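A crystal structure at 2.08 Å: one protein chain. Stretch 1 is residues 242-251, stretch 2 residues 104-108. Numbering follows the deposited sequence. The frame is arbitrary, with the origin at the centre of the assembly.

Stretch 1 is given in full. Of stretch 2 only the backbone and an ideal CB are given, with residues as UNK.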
ATOM      1  N   GLN B 242     -16.117  -0.117   5.179  1.00 22.61           N
ATOM      2  CA  GLN B 242     -17.346   0.407   5.741  1.00 24.58           C
ATOM      3  C   GLN B 242     -17.190   1.857   6.191  1.00 23.56           C
ATOM      4  O   GLN B 242     -18.128   2.643   6.084  1.00 22.71           O
ATOM      5  CB  GLN B 242     -17.802  -0.456   6.916  1.00 27.28           C
ATOM      6  CG  GLN B 242     -19.164  -0.054   7.473  1.00 31.32           C
ATOM      7  CD  GLN B 242     -20.236  -0.002   6.394  1.00 35.23           C
ATOM      8  OE1 GLN B 242     -20.397  -0.946   5.613  1.00 36.94           O
ATOM      9  NE2 GLN B 242     -20.980   1.099   6.348  1.00 35.91           N
HETATM   10  N   MSE B 243     -16.016   2.210   6.700  1.00 21.98           N
HETATM   11  CA  MSE B 243     -15.786   3.582   7.123  1.00 23.11           C
HETATM   12  C   MSE B 243     -16.009   4.484   5.923  1.00 22.32           C
HETATM   13  O   MSE B 243     -16.642   5.535   6.031  1.00 23.47           O
HETATM   14  CB  MSE B 243     -14.356   3.765   7.622  1.00 24.74           C
HETATM   15  CG  MSE B 243     -14.058   3.019   8.893  1.00 25.37           C
HETATM   16 SE   MSE B 243     -12.301   3.462   9.537  1.00 30.47          SE
HETATM   17  CE  MSE B 243     -12.030   1.941  10.713  1.00 25.94           C
ATOM     18  N   GLY B 244     -15.484   4.053   4.784  1.00 21.50           N
ATOM     19  CA  GLY B 244     -15.611   4.814   3.558  1.00 23.31           C
ATOM     20  C   GLY B 244     -17.037   4.885   3.057  1.00 25.64           C
ATOM     21  O   GLY B 244     -17.477   5.922   2.546  1.00 23.77           O
ATOM     22  N   VAL B 245     -17.758   3.774   3.184  1.00 26.16           N
ATOM     23  CA  VAL B 245     -19.153   3.727   2.758  1.00 26.88           C
ATOM     24  C   VAL B 245     -19.976   4.705   3.598  1.00 25.66           C
ATOM     25  O   VAL B 245     -20.656   5.577   3.065  1.00 27.44           O
ATOM     26  CB  VAL B 245     -19.742   2.309   2.927  1.00 26.20           C
ATOM     27  CG1 VAL B 245     -21.250   2.327   2.667  1.00 27.79           C
ATOM     28  CG2 VAL B 245     -19.052   1.359   1.969  1.00 23.78           C
ATOM     29  N   THR B 246     -19.889   4.552   4.914  1.00 26.85           N
ATOM     30  CA  THR B 246     -20.616   5.391   5.860  1.00 25.95           C
ATOM     31  C   THR B 246     -20.263   6.868   5.695  1.00 27.43           C
ATOM     32  O   THR B 246     -21.140   7.743   5.758  1.00 26.09           O
ATOM     33  CB  THR B 246     -20.314   4.954   7.308  1.00 26.90           C
ATOM     34  OG1 THR B 246     -20.583   3.551   7.443  1.00 29.70           O
ATOM     35  CG2 THR B 246     -21.180   5.718   8.298  1.00 29.23           C
ATOM     36  N   GLY B 247     -18.982   7.144   5.479  1.00 24.41           N
ATOM     37  CA  GLY B 247     -18.547   8.514   5.300  1.00 25.49           C
ATOM     38  C   GLY B 247     -19.334   9.208   4.205  1.00 23.88           C
ATOM     39  O   GLY B 247     -19.850  10.299   4.403  1.00 22.55           O
ATOM     40  N   VAL B 248     -19.433   8.573   3.045  1.00 25.27           N
ATOM     41  CA  VAL B 248     -20.177   9.157   1.943  1.00 27.66           C
ATOM     42  C   VAL B 248     -21.664   9.297   2.283  1.00 29.55           C
ATOM     43  O   VAL B 248     -22.325  10.213   1.808  1.00 28.47           O
ATOM     44  CB  VAL B 248     -20.027   8.316   0.659  1.00 28.36           C
ATOM     45  CG1 VAL B 248     -20.921   8.874  -0.442  1.00 26.96           C
ATOM     46  CG2 VAL B 248     -18.578   8.328   0.207  1.00 26.55           C
ATOM     47  N   GLN B 249     -22.186   8.394   3.107  1.00 31.47           N
ATOM     48  CA  GLN B 249     -23.596   8.458   3.485  1.00 33.19           C
ATOM     49  C   GLN B 249     -23.875   9.648   4.402  1.00 33.28           C
ATOM     50  O   GLN B 249     -24.998  10.149   4.449  1.00 33.89           O
ATOM     51  CB  GLN B 249     -24.038   7.151   4.156  1.00 32.18           C
ATOM     52  CG  GLN B 249     -23.956   5.936   3.233  1.00 35.35           C
ATOM     53  CD  GLN B 249     -24.504   4.670   3.864  1.00 35.34           C
ATOM     54  OE1 GLN B 249     -24.154   4.321   4.989  1.00 35.61           O
ATOM     55  NE2 GLN B 249     -25.365   3.970   3.134  1.00 37.73           N
ATOM     56  N   GLN B 250     -22.860  10.103   5.132  1.00 32.88           N
ATOM     57  CA  GLN B 250     -23.038  11.256   6.008  1.00 32.40           C
ATOM     58  C   GLN B 250     -23.106  12.520   5.151  1.00 33.19           C
ATOM     59  O   GLN B 250     -23.862  13.448   5.459  1.00 31.06           O
ATOM     60  CB  GLN B 250     -21.888  11.366   7.018  1.00 35.16           C
ATOM     61  CG  GLN B 250     -21.938  10.335   8.137  1.00 35.84           C
ATOM     62  CD  GLN B 250     -23.174  10.473   9.017  1.00 38.55           C
ATOM     63  OE1 GLN B 250     -23.349  11.471   9.723  1.00 38.17           O
ATOM     64  NE2 GLN B 250     -24.039   9.467   8.976  1.00 37.44           N
ATOM     65  N   ILE B 251     -22.321  12.549   4.074  1.00 32.50           N
ATOM     66  CA  ILE B 251     -22.316  13.696   3.166  1.00 34.46           C
ATOM     67  C   ILE B 251     -23.647  13.731   2.430  1.00 36.08           C
ATOM     68  O   ILE B 251     -24.316  14.763   2.379  1.00 36.12           O
ATOM     69  CB  ILE B 251     -21.189  13.594   2.114  1.00 32.13           C
ATOM     70  CG1 ILE B 251     -19.821  13.656   2.796  1.00 31.76           C
ATOM     71  CG2 ILE B 251     -21.327  14.717   1.101  1.00 31.73           C
ATOM     72  CD1 ILE B 251     -18.641  13.554   1.824  1.00 29.91           C
ATOM     73  N   UNK B 104     -16.784  12.230  13.274  1.00 25.31           N
ATOM     74  CA  UNK B 104     -15.836  11.216  12.842  1.00 26.73           C
ATOM     75  C   UNK B 104     -16.468   9.837  12.765  1.00 26.66           C
ATOM     76  O   UNK B 104     -17.496   9.572  13.378  1.00 26.26           O
ATOM     77  CB  UNK B 104     -14.635  11.183  13.789  1.00 26.73           C
ATOM     78  N   UNK B 105     -15.842   8.977  11.975  1.00 25.40           N
ATOM     79  CA  UNK B 105     -16.268   7.600  11.807  1.00 25.02           C
ATOM     80  C   UNK B 105     -14.980   6.795  11.879  1.00 24.92           C
ATOM     81  O   UNK B 105     -14.067   7.000  11.068  1.00 23.41           O
ATOM     82  CB  UNK B 105     -17.033   7.372  10.502  1.00 25.02           C
ATOM     83  N   UNK B 106     -14.896   5.896  12.853  1.00 23.65           N
ATOM     84  CA  UNK B 106     -13.704   5.077  13.021  1.00 23.74           C
ATOM     85  C   UNK B 106     -13.994   3.915  13.948  1.00 24.22           C
ATOM     86  O   UNK B 106     -15.145   3.680  14.326  1.00 23.58           O
ATOM     87  CB  UNK B 106     -12.541   5.912  13.561  1.00 23.74           C
ATOM     88  N   UNK B 107     -12.938   3.188  14.305  1.00 22.32           N
ATOM     89  CA  UNK B 107     -13.056   2.056  15.211  1.00 21.26           C
ATOM     90  C   UNK B 107     -12.935   2.579  16.627  1.00 23.30           C
ATOM     91  O   UNK B 107     -12.493   3.714  16.845  1.00 24.13           O
ATOM     92  CB  UNK B 107     -11.998   0.989  14.922  1.00 21.26           C
ATOM     93  N   UNK B 108     -13.330   1.754  17.590  1.00 22.71           N
ATOM     94  CA  UNK B 108     -13.213   2.123  18.990  1.00 21.02           C
ATOM     95  C   UNK B 108     -11.784   1.716  19.327  1.00 22.15           C
ATOM     96  O   UNK B 108     -11.510   0.544  19.595  1.00 20.66           O
ATOM     97  CB  UNK B 108     -14.259   1.452  19.883  1.00 21.02           C
TER

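The strand that opens stretch 2 runs nearly antiparallel to the helix of stretch 1, at 160° between their N-to-C directions and with a closest approach of 8.3 Å between the axes.

Position 104 has extended backbone angles (-155/158), and no atom of stretch 1 lies within 5.5 Å of its ideal CB. The helix therefore sets no condition here, and the extended backbone would accept many residues, β-branched and aromatic ones among them. The deposited residue is Phe-104, with chi1 at p and no contact with the helix.

Position 105 is where the strand meets the helix. Its CA lies 6.2 Å from the CA of Met-243, and its CA-to-CB bond points toward stretch 1. The ideal CB is 4.8 Å from Met-243 O and 5.0 Å from Thr-246 CG2. Since Met-243 O already accepts the helical hydrogen bond from Gly-247 N, and the neighbouring surface offers a methyl and the bare backbone of a glycine, an aliphatic side chain of moderate length is favoured; valine, leucine, isoleucine or methionine could all be considered, the β-branched ones agreeing well with phi/psi of -136/120. The residue is Ile-105, in the m, t rotamer. Its CD1 reaches 3.5 Å from Thr-246 CG2, 3.6 Å from Gly-247 N and 3.9 Å from Gln-250 CG, so that one methyl spans successive turns along the helix. The other branch turns to Met-243, with CG2 4.1 Å from Met-243 CA.

At position 106 the CA-to-CB bond points away, as expected from strand alternation, yet the ideal CB is still 4.7 Å from Met-243 SE. Small residues, such as alanine, serine or threonine, would be compatible with this neighbour. Ser-106 is found; its CA packs 4.1 Å from Met-243 SE, while its OG donates a hydrogen bond to the backbone O of position 107, at 3.3 Å.

Position 107 directs its CB sideways, 4.3 Å from Met-243 CE. The selenomethionine end offers an apolar methyl but no polar partner, so alanine, serine, threonine or valine are all plausible. The residue is Ser-107, whose OG lies 3.3 Å from Met-243 CE in van der Waals contact and is hydrogen-bonded elsewhere in the structure.

Position 108 is beyond reach of stretch 1, which leaves its choice open. Asp-108 occupies the N-cap position of a following helix, its side chain capping a backbone N just past the stretch.

Stretch 2, residues 104-108: FISSD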
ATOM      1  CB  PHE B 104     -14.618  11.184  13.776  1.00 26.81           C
ATOM      2  CG  PHE B 104     -14.887  10.579  15.133  1.00 30.46           C
ATOM      3  CD1 PHE B 104     -15.056   9.203  15.281  1.00 30.50           C
ATOM      4  CD2 PHE B 104     -14.939  11.386  16.266  1.00 30.54           C
ATOM      5  CE1 PHE B 104     -15.269   8.640  16.532  1.00 31.09           C
ATOM      6  CE2 PHE B 104     -15.152  10.834  17.527  1.00 31.79           C
ATOM      7  CZ  PHE B 104     -15.317   9.459  17.663  1.00 32.38           C
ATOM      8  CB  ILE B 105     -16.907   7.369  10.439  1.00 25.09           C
ATOM      9  CG1 ILE B 105     -18.189   8.197  10.322  1.00 25.63           C
ATOM     10  CG2 ILE B 105     -17.173   5.881  10.240  1.00 23.16           C
ATOM     11  CD1 ILE B 105     -18.778   8.203   8.919  1.00 25.69           C
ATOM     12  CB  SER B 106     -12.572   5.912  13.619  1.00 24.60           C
ATOM     13  OG  SER B 106     -12.900   6.328  14.932  1.00 27.68           O
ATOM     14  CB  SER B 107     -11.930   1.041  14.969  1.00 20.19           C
ATOM     15  OG  SER B 107     -12.010   0.458  13.679  1.00 19.05           O
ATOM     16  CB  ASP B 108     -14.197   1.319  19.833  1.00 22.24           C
ATOM     17  CG  ASP B 108     -14.154   1.704  21.290  1.00 24.00           C
ATOM     18  OD1 ASP B 108     -13.049   1.966  21.811  1.00 27.23           O
ATOM     19  OD2 ASP B 108     -15.224   1.733  21.918  1.00 27.64           O
TER
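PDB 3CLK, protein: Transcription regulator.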